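Local coordinates for polyhedrin (Uranotaenia sapphirina cypovirus, PDB 4ZQX), which forms the crystalline protein matrix of the viral occlusion bodies (polyhedra) in which cypovirus particles are embedded, and binds ATP, at residues H44-F49 with D202-C207; M61-N66 with T208-N213; L102-R107 with W163-D168. All coordinates share one frame; numbering follows the deposited sequence.

Contact 1. Residues H44-F49 with D202-C207; sequences HFANPF and DTVPEC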
loop_
_atom_site.group_PDB
_atom_site.type_symbol
_atom_site.label_atom_id
_atom_site.label_comp_id
_atom_site.label_asym_id
_atom_site.label_seq_id
_atom_site.Cartn_x
_atom_site.Cartn_y
_atom_site.Cartn_z
ATOM N N HIS A 44 2.555 -5.480 -12.558
ATOM C CA HIS A 44 3.246 -6.661 -12.034
ATOM C C HIS A 44 3.257 -6.717 -10.511
ATOM O O HIS A 44 3.618 -5.732 -9.858
ATOM C CB HIS A 44 4.695 -6.718 -12.525
ATOM C CG HIS A 44 5.473 -7.816 -11.878
ATOM N ND1 HIS A 44 6.360 -7.595 -10.845
ATOM C CD2 HIS A 44 5.449 -9.156 -12.074
ATOM C CE1 HIS A 44 6.869 -8.751 -10.452
ATOM N NE2 HIS A 44 6.326 -9.713 -11.174
ATOM N N PHE A 45 2.903 -7.883 -9.963
ATOM C CA PHE A 45 2.923 -8.130 -8.518
ATOM C C PHE A 45 3.618 -9.451 -8.284
ATOM O O PHE A 45 3.535 -10.349 -9.114
ATOM C CB PHE A 45 1.510 -8.271 -7.935
ATOM C CG PHE A 45 0.629 -7.077 -8.149
ATOM C CD1 PHE A 45 -0.100 -6.946 -9.319
ATOM C CD2 PHE A 45 0.503 -6.101 -7.169
ATOM C CE1 PHE A 45 -0.926 -5.844 -9.521
ATOM C CE2 PHE A 45 -0.316 -4.995 -7.368
ATOM C CZ PHE A 45 -1.037 -4.873 -8.539
ATOM N N ALA A 46 4.261 -9.594 -7.137
ATOM C CA ALA A 46 4.899 -10.859 -6.776
ATOM C C ALA A 46 4.976 -11.041 -5.271
ATOM O O ALA A 46 5.130 -10.076 -4.524
ATOM C CB ALA A 46 6.298 -10.922 -7.368
ATOM N N ASN A 47 4.920 -12.300 -4.844
ATOM C CA ASN A 47 5.165 -12.688 -3.437
ATOM C C ASN A 47 5.327 -14.188 -3.347
ATOM O O ASN A 47 4.805 -14.892 -4.190
ATOM C CB ASN A 47 3.983 -12.280 -2.550
ATOM C CG ASN A 47 4.319 -12.334 -1.073
ATOM O OD1 ASN A 47 3.936 -13.268 -0.355
ATOM N ND2 ASN A 47 5.035 -11.325 -0.606
ATOM N N PRO A 48 6.032 -14.691 -2.317
ATOM C CA PRO A 48 6.144 -16.152 -2.235
ATOM C C PRO A 48 4.941 -16.824 -1.598
ATOM O O PRO A 48 4.783 -18.019 -1.796
ATOM C CB PRO A 48 7.385 -16.360 -1.336
ATOM C CG PRO A 48 8.123 -15.052 -1.383
ATOM C CD PRO A 48 7.017 -14.027 -1.447
ATOM N N PHE A 49 4.137 -16.101 -0.823
ATOM C CA PHE A 49 3.113 -16.731 0.021
ATOM C C PHE A 49 1.679 -16.380 -0.381
ATOM O O PHE A 49 0.827 -17.259 -0.517
ATOM C CB PHE A 49 3.388 -16.346 1.476
ATOM C CG PHE A 49 4.795 -16.643 1.902
ATOM C CD1 PHE A 49 5.221 -17.951 2.011
ATOM C CD2 PHE A 49 5.702 -15.620 2.151
ATOM C CE1 PHE A 49 6.520 -18.246 2.386
ATOM C CE2 PHE A 49 7.000 -15.910 2.534
ATOM C CZ PHE A 49 7.406 -17.222 2.646
ATOM N N ASP A 202 3.871 -8.912 1.308
ATOM C CA ASP A 202 3.791 -7.522 0.852
ATOM C C ASP A 202 5.147 -6.808 0.877
ATOM O O ASP A 202 5.219 -5.643 1.263
ATOM C CB ASP A 202 2.801 -6.728 1.735
ATOM C CG ASP A 202 1.467 -7.432 1.924
ATOM O OD1 ASP A 202 0.865 -7.876 0.934
ATOM O OD2 ASP A 202 1.011 -7.535 3.084
ATOM N N THR A 203 6.209 -7.487 0.448
ATOM C CA THR A 203 7.553 -6.919 0.508
ATOM C C THR A 203 8.210 -6.699 -0.866
ATOM O O THR A 203 9.370 -6.286 -0.929
ATOM C CB THR A 203 8.481 -7.805 1.368
ATOM O OG1 THR A 203 8.505 -9.124 0.830
ATOM C CG2 THR A 203 7.976 -7.895 2.799
ATOM N N VAL A 204 7.485 -6.957 -1.956
ATOM C CA VAL A 204 8.063 -6.825 -3.286
ATOM C C VAL A 204 7.487 -5.592 -3.991
ATOM O O VAL A 204 6.266 -5.411 -4.038
ATOM C CB VAL A 204 7.806 -8.083 -4.135
ATOM C CG1 VAL A 204 8.550 -7.987 -5.463
ATOM C CG2 VAL A 204 8.212 -9.354 -3.351
ATOM N N PRO A 205 8.361 -4.730 -4.533
ATOM C CA PRO A 205 7.851 -3.557 -5.251
ATOM C C PRO A 205 7.009 -3.934 -6.464
ATOM O O PRO A 205 7.370 -4.843 -7.198
ATOM C CB PRO A 205 9.127 -2.829 -5.711
ATOM C CG PRO A 205 10.222 -3.354 -4.878
ATOM C CD PRO A 205 9.833 -4.752 -4.481
ATOM N N GLU A 206 5.886 -3.236 -6.636
ATOM C CA GLU A 206 5.036 -3.323 -7.823
ATOM C C GLU A 206 5.698 -2.598 -8.994
ATOM O O GLU A 206 6.609 -1.780 -8.799
ATOM C CB GLU A 206 3.674 -2.675 -7.513
ATOM C CG GLU A 206 2.571 -2.828 -8.588
ATOM C CD GLU A 206 2.490 -1.677 -9.599
ATOM O OE1 GLU A 206 1.919 -1.903 -10.683
ATOM O OE2 GLU A 206 2.967 -0.559 -9.314
ATOM N N CYS A 207 5.239 -2.879 -10.210
ATOM C CA CYS A 207 5.689 -2.114 -11.371
ATOM C C CYS A 207 4.585 -2.005 -12.414
ATOM O O CYS A 207 4.013 -3.008 -12.834
ATOM C CB CYS A 207 6.940 -2.745 -11.990
ATOM S SG CYS A 207 7.609 -1.778 -13.377
HETATM O O HOH W 1 7.345 -5.370 -9.849
HETATM O O HOH W 2 4.904 -8.724 -2.221
HETATM O O HOH W 3 4.332 -6.896 -5.762
#
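With its CG anti to the backbone N (chi1 -172°), Glu206, in the conformer described, sets that methylene over one face of the Phe45 ring, whose own CG lies beside the Phe45 backbone N (chi1 -59°). Glu206 CG stands 4.2 Å from the Phe45 ring centroid in a CH-pi contact and also touches His44 O at 3.3 Å. The chain then bends, OE1 is hydrogen-bonded to Thr208 OG1, and OE2 forms a salt bridge with Lys56 of the second subunit. Next to it, His44 N donates to Cys207 O at 2.9 Å, whereas the return bond from Cys207 N to His44 O is weak, at 3.3 Å. Farther on the chains separate and water takes over. One molecule accepts from Ala46 N and donates to Val204 O; another donates to Ala46 O while accepting from Asn47 ND2 and Val204 N. Val204 CB packs 3.4 Å from Ala46 O. At Asn47 strand 40-47 ends in an Asx turn, OD1 accepting from Phe49 N at 2.9 Å. The whole is the start of an antiparallel strand pairing, where a water-bridged loop becomes 207-211, an outermost strand of the chain's six-stranded sheet.

Contact 2. Residues M61-N66 with T208-N213; sequences MWDIDN and TQWFDN
Trp210 and Asp63 make the tight end of this contact, joined by a bond from the indole N-H to the carboxylate. Trp210 NE1 donates to Asp63 OD1 at 2.9 Å, nearly straight at 167°, and the oxygen sits almost in the indole plane. It is met on its syn side, with the carboxylate turned only 21° from the ring, so the carboxylate meets the indole edge with the two planes nearly aligned. The same OD1 forms a salt bridge with Lys41, and OD2 is bonded to Gln69 NE2; these partners fix the rotation of the carboxylate, and the lysine would be expected to favour its negative charge.

Beside this bond the edge of Trp210 is directed at the face of Trp62 in an offset edge-to-face pair, Trp62 CZ3 lying 3.7 Å from Trp210 CD1. Ile64 fills the angle between the indoles: its CG1 sits 3.6 Å above the Trp62 plane, toward the rim, and 3.9 Å from Trp210 CD1. Alternation along the strand sorts the side chains: in the edge strand 207-211, Trp210 faces the loop and short hairpin strand 64-65, while Phe211 turns away to pack on helix 214-225. Tyr73 of the second subunit meets Trp210 edge-to-face and also packs on Ile64, bringing this end into the subunit interface.

The contact is carried mainly by side chains, the nearest CA atoms across it, those of Trp62 and Trp210, being 8.9 Å from each other. Its other end is looser. Trp62 CH2 reaches Phe211 O only at 3.9 Å, and past it the chain runs out to the exposed Asp212.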
loop_
_atom_site.group_PDB
_atom_site.type_symbol
_atom_site.label_atom_id
_atom_site.label_comp_id
_atom_site.label_asym_id
_atom_site.label_seq_id
_atom_site.Cartn_x
_atom_site.Cartn_y
_atom_site.Cartn_z
ATOM N N MET A 61 -7.831 2.985 -15.828
ATOM C CA MET A 61 -8.149 3.796 -16.997
ATOM C C MET A 61 -6.876 4.029 -17.807
ATOM O O MET A 61 -5.790 4.102 -17.241
ATOM C CB MET A 61 -8.717 5.148 -16.563
ATOM C CG MET A 61 -9.933 5.062 -15.674
ATOM S SD MET A 61 -11.395 4.576 -16.586
ATOM C CE MET A 61 -11.865 6.176 -17.216
ATOM N N TRP A 62 -6.997 4.137 -19.125
ATOM C CA TRP A 62 -5.882 4.632 -19.910
ATOM C C TRP A 62 -5.755 6.107 -19.588
ATOM O O TRP A 62 -6.678 6.890 -19.832
ATOM C CB TRP A 62 -6.094 4.415 -21.407
ATOM C CG TRP A 62 -4.970 4.953 -22.200
ATOM C CD1 TRP A 62 -4.969 6.078 -22.961
ATOM C CD2 TRP A 62 -3.650 4.403 -22.285
ATOM N NE1 TRP A 62 -3.727 6.264 -23.528
ATOM C CE2 TRP A 62 -2.903 5.243 -23.134
ATOM C CE3 TRP A 62 -3.033 3.271 -21.737
ATOM C CZ2 TRP A 62 -1.562 4.997 -23.438
ATOM C CZ3 TRP A 62 -1.708 3.021 -22.051
ATOM C CH2 TRP A 62 -0.989 3.877 -22.892
ATOM N N ASP A 63 -4.611 6.482 -19.030
ATOM C CA ASP A 63 -4.469 7.780 -18.360
ATOM C C ASP A 63 -3.501 8.765 -19.019
ATOM O O ASP A 63 -3.022 9.709 -18.379
ATOM C CB ASP A 63 -4.116 7.545 -16.886
ATOM C CG ASP A 63 -2.931 6.622 -16.692
ATOM O OD1 ASP A 63 -2.536 5.901 -17.624
ATOM O OD2 ASP A 63 -2.399 6.617 -15.573
ATOM N N ILE A 64 -3.269 8.579 -20.310
ATOM C CA ILE A 64 -2.365 9.447 -21.061
ATOM C C ILE A 64 -3.176 10.321 -21.999
ATOM O O ILE A 64 -4.020 9.823 -22.755
ATOM C CB ILE A 64 -1.340 8.611 -21.849
ATOM C CG1 ILE A 64 -0.699 7.566 -20.930
ATOM C CG2 ILE A 64 -0.271 9.500 -22.490
ATOM C CD1 ILE A 64 -0.106 8.121 -19.625
ATOM N N ASP A 65 -2.905 11.624 -21.954
ATOM C CA ASP A 65 -3.621 12.603 -22.762
ATOM C C ASP A 65 -2.594 13.535 -23.372
ATOM O O ASP A 65 -1.953 14.316 -22.667
ATOM C CB ASP A 65 -4.623 13.383 -21.900
ATOM C CG ASP A 65 -5.488 14.336 -22.709
ATOM O OD1 ASP A 65 -5.733 14.080 -23.911
ATOM O OD2 ASP A 65 -5.931 15.345 -22.120
ATOM N N ASN A 66 -2.444 13.425 -24.691
ATOM C CA ASN A 66 -1.474 14.216 -25.437
ATOM C C ASN A 66 -0.088 14.195 -24.780
ATOM O O ASN A 66 0.546 15.241 -24.599
ATOM C CB ASN A 66 -1.988 15.652 -25.615
ATOM C CG ASN A 66 -3.242 15.725 -26.487
ATOM O OD1 ASN A 66 -3.297 15.131 -27.566
ATOM N ND2 ASN A 66 -4.258 16.446 -26.014
ATOM N N THR A 208 4.309 -0.765 -12.821
ATOM C CA THR A 208 3.306 -0.442 -13.823
ATOM C C THR A 208 4.032 0.047 -15.063
ATOM O O THR A 208 4.936 0.887 -14.963
ATOM C CB THR A 208 2.367 0.688 -13.341
ATOM O OG1 THR A 208 1.697 0.282 -12.143
ATOM C CG2 THR A 208 1.323 1.057 -14.407
ATOM N N GLN A 209 3.630 -0.460 -16.228
ATOM C CA GLN A 209 4.208 -0.011 -17.497
ATOM C C GLN A 209 3.121 0.290 -18.507
ATOM O O GLN A 209 2.041 -0.304 -18.477
ATOM C CB GLN A 209 5.173 -1.059 -18.057
ATOM C CG GLN A 209 6.462 -1.196 -17.259
ATOM C CD GLN A 209 7.304 -2.385 -17.710
ATOM O OE1 GLN A 209 6.866 -3.530 -17.643
ATOM N NE2 GLN A 209 8.506 -2.116 -18.193
ATOM N N TRP A 210 3.435 1.225 -19.399
ATOM C CA TRP A 210 2.543 1.675 -20.460
ATOM C C TRP A 210 3.164 1.317 -21.798
ATOM O O TRP A 210 4.354 1.527 -21.993
ATOM C CB TRP A 210 2.403 3.193 -20.421
ATOM C CG TRP A 210 1.659 3.745 -19.251
ATOM C CD1 TRP A 210 0.375 4.195 -19.247
ATOM C CD2 TRP A 210 2.159 3.933 -17.924
ATOM N NE1 TRP A 210 0.036 4.647 -17.995
ATOM C CE2 TRP A 210 1.115 4.497 -17.163
ATOM C CE3 TRP A 210 3.381 3.675 -17.304
ATOM C CZ2 TRP A 210 1.252 4.806 -15.815
ATOM C CZ3 TRP A 210 3.518 3.985 -15.948
ATOM C CH2 TRP A 210 2.455 4.551 -15.223
ATOM N N PHE A 211 2.362 0.794 -22.721
ATOM C CA PHE A 211 2.826 0.474 -24.072
ATOM C C PHE A 211 1.812 0.973 -25.101
ATOM O O PHE A 211 0.600 0.943 -24.858
ATOM C CB PHE A 211 3.014 -1.037 -24.232
ATOM C CG PHE A 211 3.955 -1.642 -23.230
ATOM C CD1 PHE A 211 5.321 -1.685 -23.470
ATOM C CD2 PHE A 211 3.476 -2.166 -22.053
ATOM C CE1 PHE A 211 6.194 -2.252 -22.535
ATOM C CE2 PHE A 211 4.346 -2.721 -21.115
ATOM C CZ PHE A 211 5.701 -2.759 -21.363
ATOM N N ASP A 212 2.294 1.422 -26.255
ATOM C CA ASP A 212 1.384 1.950 -27.274
ATOM C C ASP A 212 0.709 0.863 -28.087
ATOM O O ASP A 212 -0.337 1.098 -28.688
ATOM C CB ASP A 212 2.096 2.943 -28.201
ATOM C CG ASP A 212 2.315 4.270 -27.537
ATOM O OD1 ASP A 212 1.319 4.916 -27.219
ATOM O OD2 ASP A 212 3.465 4.665 -27.307
ATOM N N ASN A 213 1.292 -0.329 -28.089
ATOM C CA ASN A 213 0.708 -1.462 -28.796
ATOM C C ASN A 213 1.195 -2.769 -28.193
ATOM O O ASN A 213 2.168 -2.789 -27.452
ATOM C CB ASN A 213 0.993 -1.390 -30.308
ATOM C CG ASN A 213 2.487 -1.344 -30.643
ATOM O OD1 ASN A 213 3.255 -2.243 -30.269
ATOM N ND2 ASN A 213 2.902 -0.299 -31.373
#

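Contact 3. Residues L102-R107 with W163-D168; sequences LSFYLR and WYVELD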
loop_
_atom_site.group_PDB
_atom_site.type_symbol
_atom_site.label_atom_id
_atom_site.label_comp_id
_atom_site.label_asym_id
_atom_site.label_seq_id
_atom_site.Cartn_x
_atom_site.Cartn_y
_atom_site.Cartn_z
ATOM N N LEU A 102 -9.159 -7.693 -20.288
ATOM C CA LEU A 102 -8.142 -7.903 -19.260
ATOM C C LEU A 102 -7.598 -9.312 -19.367
ATOM O O LEU A 102 -8.364 -10.257 -19.584
ATOM C CB LEU A 102 -8.717 -7.706 -17.867
ATOM C CG LEU A 102 -9.269 -6.331 -17.522
ATOM C CD1 LEU A 102 -9.975 -6.352 -16.179
ATOM C CD2 LEU A 102 -8.148 -5.337 -17.508
ATOM N N SER A 103 -6.277 -9.431 -19.242
ATOM C CA SER A 103 -5.573 -10.700 -19.255
ATOM C C SER A 103 -4.799 -10.827 -17.960
ATOM O O SER A 103 -4.098 -9.898 -17.570
ATOM C CB SER A 103 -4.580 -10.728 -20.416
ATOM O OG SER A 103 -5.238 -10.503 -21.638
ATOM N N PHE A 104 -4.907 -11.989 -17.325
ATOM C CA PHE A 104 -4.255 -12.271 -16.056
ATOM C C PHE A 104 -3.283 -13.421 -16.268
ATOM O O PHE A 104 -3.708 -14.527 -16.561
ATOM C CB PHE A 104 -5.285 -12.674 -14.990
ATOM C CG PHE A 104 -6.269 -11.595 -14.658
ATOM C CD1 PHE A 104 -7.375 -11.377 -15.457
ATOM C CD2 PHE A 104 -6.083 -10.792 -13.551
ATOM C CE1 PHE A 104 -8.267 -10.379 -15.156
ATOM C CE2 PHE A 104 -6.971 -9.800 -13.254
ATOM C CZ PHE A 104 -8.065 -9.592 -14.063
ATOM N N TYR A 105 -1.990 -13.150 -16.110
ATOM C CA TYR A 105 -0.942 -14.147 -16.302
ATOM C C TYR A 105 -0.337 -14.524 -14.953
ATOM O O TYR A 105 0.170 -13.661 -14.254
ATOM C CB TYR A 105 0.128 -13.587 -17.240
ATOM C CG TYR A 105 -0.384 -13.443 -18.653
ATOM C CD1 TYR A 105 -0.501 -14.555 -19.474
ATOM C CD2 TYR A 105 -0.783 -12.211 -19.157
ATOM C CE1 TYR A 105 -0.992 -14.452 -20.760
ATOM C CE2 TYR A 105 -1.250 -12.095 -20.455
ATOM C CZ TYR A 105 -1.363 -13.229 -21.249
ATOM O OH TYR A 105 -1.839 -13.173 -22.550
ATOM N N LEU A 106 -0.426 -15.805 -14.592
ATOM C CA LEU A 106 0.078 -16.298 -13.307
ATOM C C LEU A 106 1.175 -17.322 -13.541
ATOM O O LEU A 106 0.999 -18.239 -14.351
ATOM C CB LEU A 106 -1.050 -16.962 -12.495
ATOM C CG LEU A 106 -2.118 -16.079 -11.841
ATOM C CD1 LEU A 106 -3.012 -15.414 -12.875
ATOM C CD2 LEU A 106 -2.960 -16.901 -10.873
ATOM N N ARG A 107 2.300 -17.186 -12.842
ATOM C CA ARG A 107 3.403 -18.112 -13.056
ATOM C C ARG A 107 4.058 -18.453 -11.736
ATOM O O ARG A 107 4.466 -17.567 -10.999
ATOM C CB ARG A 107 4.455 -17.515 -14.013
ATOM C CG ARG A 107 5.466 -18.539 -14.537
ATOM C CD ARG A 107 6.710 -17.877 -15.169
ATOM N NE ARG A 107 7.502 -18.844 -15.928
ATOM C CZ ARG A 107 8.425 -19.649 -15.408
ATOM N NH1 ARG A 107 8.709 -19.598 -14.116
ATOM N NH2 ARG A 107 9.072 -20.503 -16.189
ATOM N N TRP A 163 -6.007 -16.199 -17.418
ATOM C CA TRP A 163 -7.461 -16.028 -17.453
ATOM C C TRP A 163 -7.792 -14.737 -18.210
ATOM O O TRP A 163 -7.065 -13.752 -18.101
ATOM C CB TRP A 163 -8.055 -16.034 -16.034
ATOM C CG TRP A 163 -9.561 -16.051 -16.034
ATOM C CD1 TRP A 163 -10.364 -17.098 -16.379
ATOM C CD2 TRP A 163 -10.444 -14.968 -15.693
ATOM N NE1 TRP A 163 -11.688 -16.739 -16.276
ATOM C CE2 TRP A 163 -11.766 -15.443 -15.847
ATOM C CE3 TRP A 163 -10.247 -13.653 -15.246
ATOM C CZ2 TRP A 163 -12.883 -14.645 -15.606
ATOM C CZ3 TRP A 163 -11.356 -12.858 -14.998
ATOM C CH2 TRP A 163 -12.661 -13.363 -15.167
ATOM N N TYR A 164 -8.879 -14.750 -18.985
ATOM C CA TYR A 164 -9.239 -13.619 -19.842
ATOM C C TYR A 164 -10.660 -13.199 -19.607
ATOM O O TYR A 164 -11.507 -14.032 -19.345
ATOM C CB TYR A 164 -9.088 -13.987 -21.322
ATOM C CG TYR A 164 -7.701 -14.430 -21.663
ATOM C CD1 TYR A 164 -6.718 -13.511 -21.995
ATOM C CD2 TYR A 164 -7.354 -15.770 -21.607
ATOM C CE1 TYR A 164 -5.438 -13.917 -22.282
ATOM C CE2 TYR A 164 -6.076 -16.182 -21.884
ATOM C CZ TYR A 164 -5.117 -15.250 -22.217
ATOM O OH TYR A 164 -3.820 -15.658 -22.486
ATOM N N VAL A 165 -10.917 -11.900 -19.700
ATOM C CA VAL A 165 -12.274 -11.392 -19.588
ATOM C C VAL A 165 -12.446 -10.155 -20.460
ATOM O O VAL A 165 -11.574 -9.309 -20.549
ATOM C CB VAL A 165 -12.682 -11.087 -18.105
ATOM C CG1 VAL A 165 -11.862 -9.947 -17.512
ATOM C CG2 VAL A 165 -14.166 -10.753 -18.017
ATOM N N GLU A 166 -13.589 -10.094 -21.124
ATOM C CA GLU A 166 -13.990 -8.952 -21.926
ATOM C C GLU A 166 -14.882 -8.068 -21.067
ATOM O O GLU A 166 -15.815 -8.553 -20.426
ATOM C CB GLU A 166 -14.761 -9.457 -23.155
ATOM C CG GLU A 166 -15.090 -8.418 -24.166
ATOM C CD GLU A 166 -15.796 -8.999 -25.391
ATOM O OE1 GLU A 166 -16.095 -10.214 -25.428
ATOM O OE2 GLU A 166 -16.048 -8.228 -26.327
ATOM N N LEU A 167 -14.587 -6.777 -21.043
ATOM C CA LEU A 167 -15.376 -5.819 -20.286
ATOM C C LEU A 167 -16.506 -5.281 -21.140
ATOM O O LEU A 167 -16.517 -5.473 -22.354
ATOM C CB LEU A 167 -14.493 -4.673 -19.781
ATOM C CG LEU A 167 -13.413 -5.098 -18.781
ATOM C CD1 LEU A 167 -12.776 -3.854 -18.164
ATOM C CD2 LEU A 167 -13.954 -6.016 -17.677
ATOM N N ASP A 168 -17.449 -4.599 -20.498
ATOM C CA ASP A 168 -18.681 -4.165 -21.157
ATOM C C ASP A 168 -18.878 -2.655 -21.090
ATOM O O ASP A 168 -20.010 -2.166 -21.034
ATOM C CB ASP A 168 -19.889 -4.887 -20.553
ATOM C CG ASP A 168 -20.112 -4.535 -19.100
ATOM O OD1 ASP A 168 -19.245 -3.866 -18.497
ATOM O OD2 ASP A 168 -21.161 -4.930 -18.549
#
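Phe104 and Trp163 form the apolar centre, their side chains lying side by side and pointing the same way from the sheet. Phe104 CD1 comes 3.7 Å from Trp163 CE3 at the edge of the indole, with the two ring planes oblique at 43°. Trp163 CG is anti to its backbone N (chi1 -172°), whereas Phe104 CG lies beside its own, and these different first torsions bring the two rings alongside each other. On the same face Leu102 CB touches Val165 CG1 at 3.9 Å, and farther along the methyl groups Leu102 CD1 and Leu167 CD1 meet at 4.2 Å. Leu102 and Phe104 also pack on Ile174 of strand 173-179, so this face looks toward the three-stranded sheet.

The backbones that carry these side chains run antiparallel, with the strand axes 4.9 Å apart. Leu102 and Val165 form one hydrogen-bonded pair, with Leu102 N to Val165 O at 2.9 Å and a reciprocal bond. Phe104 and Trp163 form the next, and between them lies the non-hydrogen-bonded pair of Ser103 and Tyr164.

That middle pair sends its side chains to the opposite face, where the contact becomes polar. Ser103 OG lies at the edge of the Tyr164 ring, 3.4 Å from CD1. The tyrosine extends past it to donate from its OH to Tyr105 OH at 3.2 Å, the acceptor lying in the plane of the Tyr164 ring. Tyr105 OH is also hydrogen-bonded to Leu230 N, and the Tyr164 side chain packs on Leu230, a residue of the ATP pocket; bound ATP is about 8 Å from that side chain. The arrangement is a regular antiparallel ladder between interior strands of the six-stranded sheet, with hydrophobic packing on the Phe104 face and, on the Tyr164 face, a tyrosine pair near the nucleotide site.

All three contacts reach the six-stranded antiparallel sheet, their centres 18 to 22 Å apart. Contact 3 joins neighbouring interior strands, 101-107 and 160-166. Contact 1 lies where strand 40-47 meets the start of strand 207-211, and contact 2 lies farther along that last strand, against the loop around 64-65. Along the chain, contacts 1 and 2 alternate: 44-49 and 61-66 come first, and their partners 202-207 and 208-213 follow directly on one another. Contact 3 is nested inside both loops. The late strand 207-211 thus joins the sheet edge beside the early strand 40-47. Contacts 1 and 2 touch the second subunit widely; contact 3 does so only slightly, through Arg107, and lies nearer the ATP site.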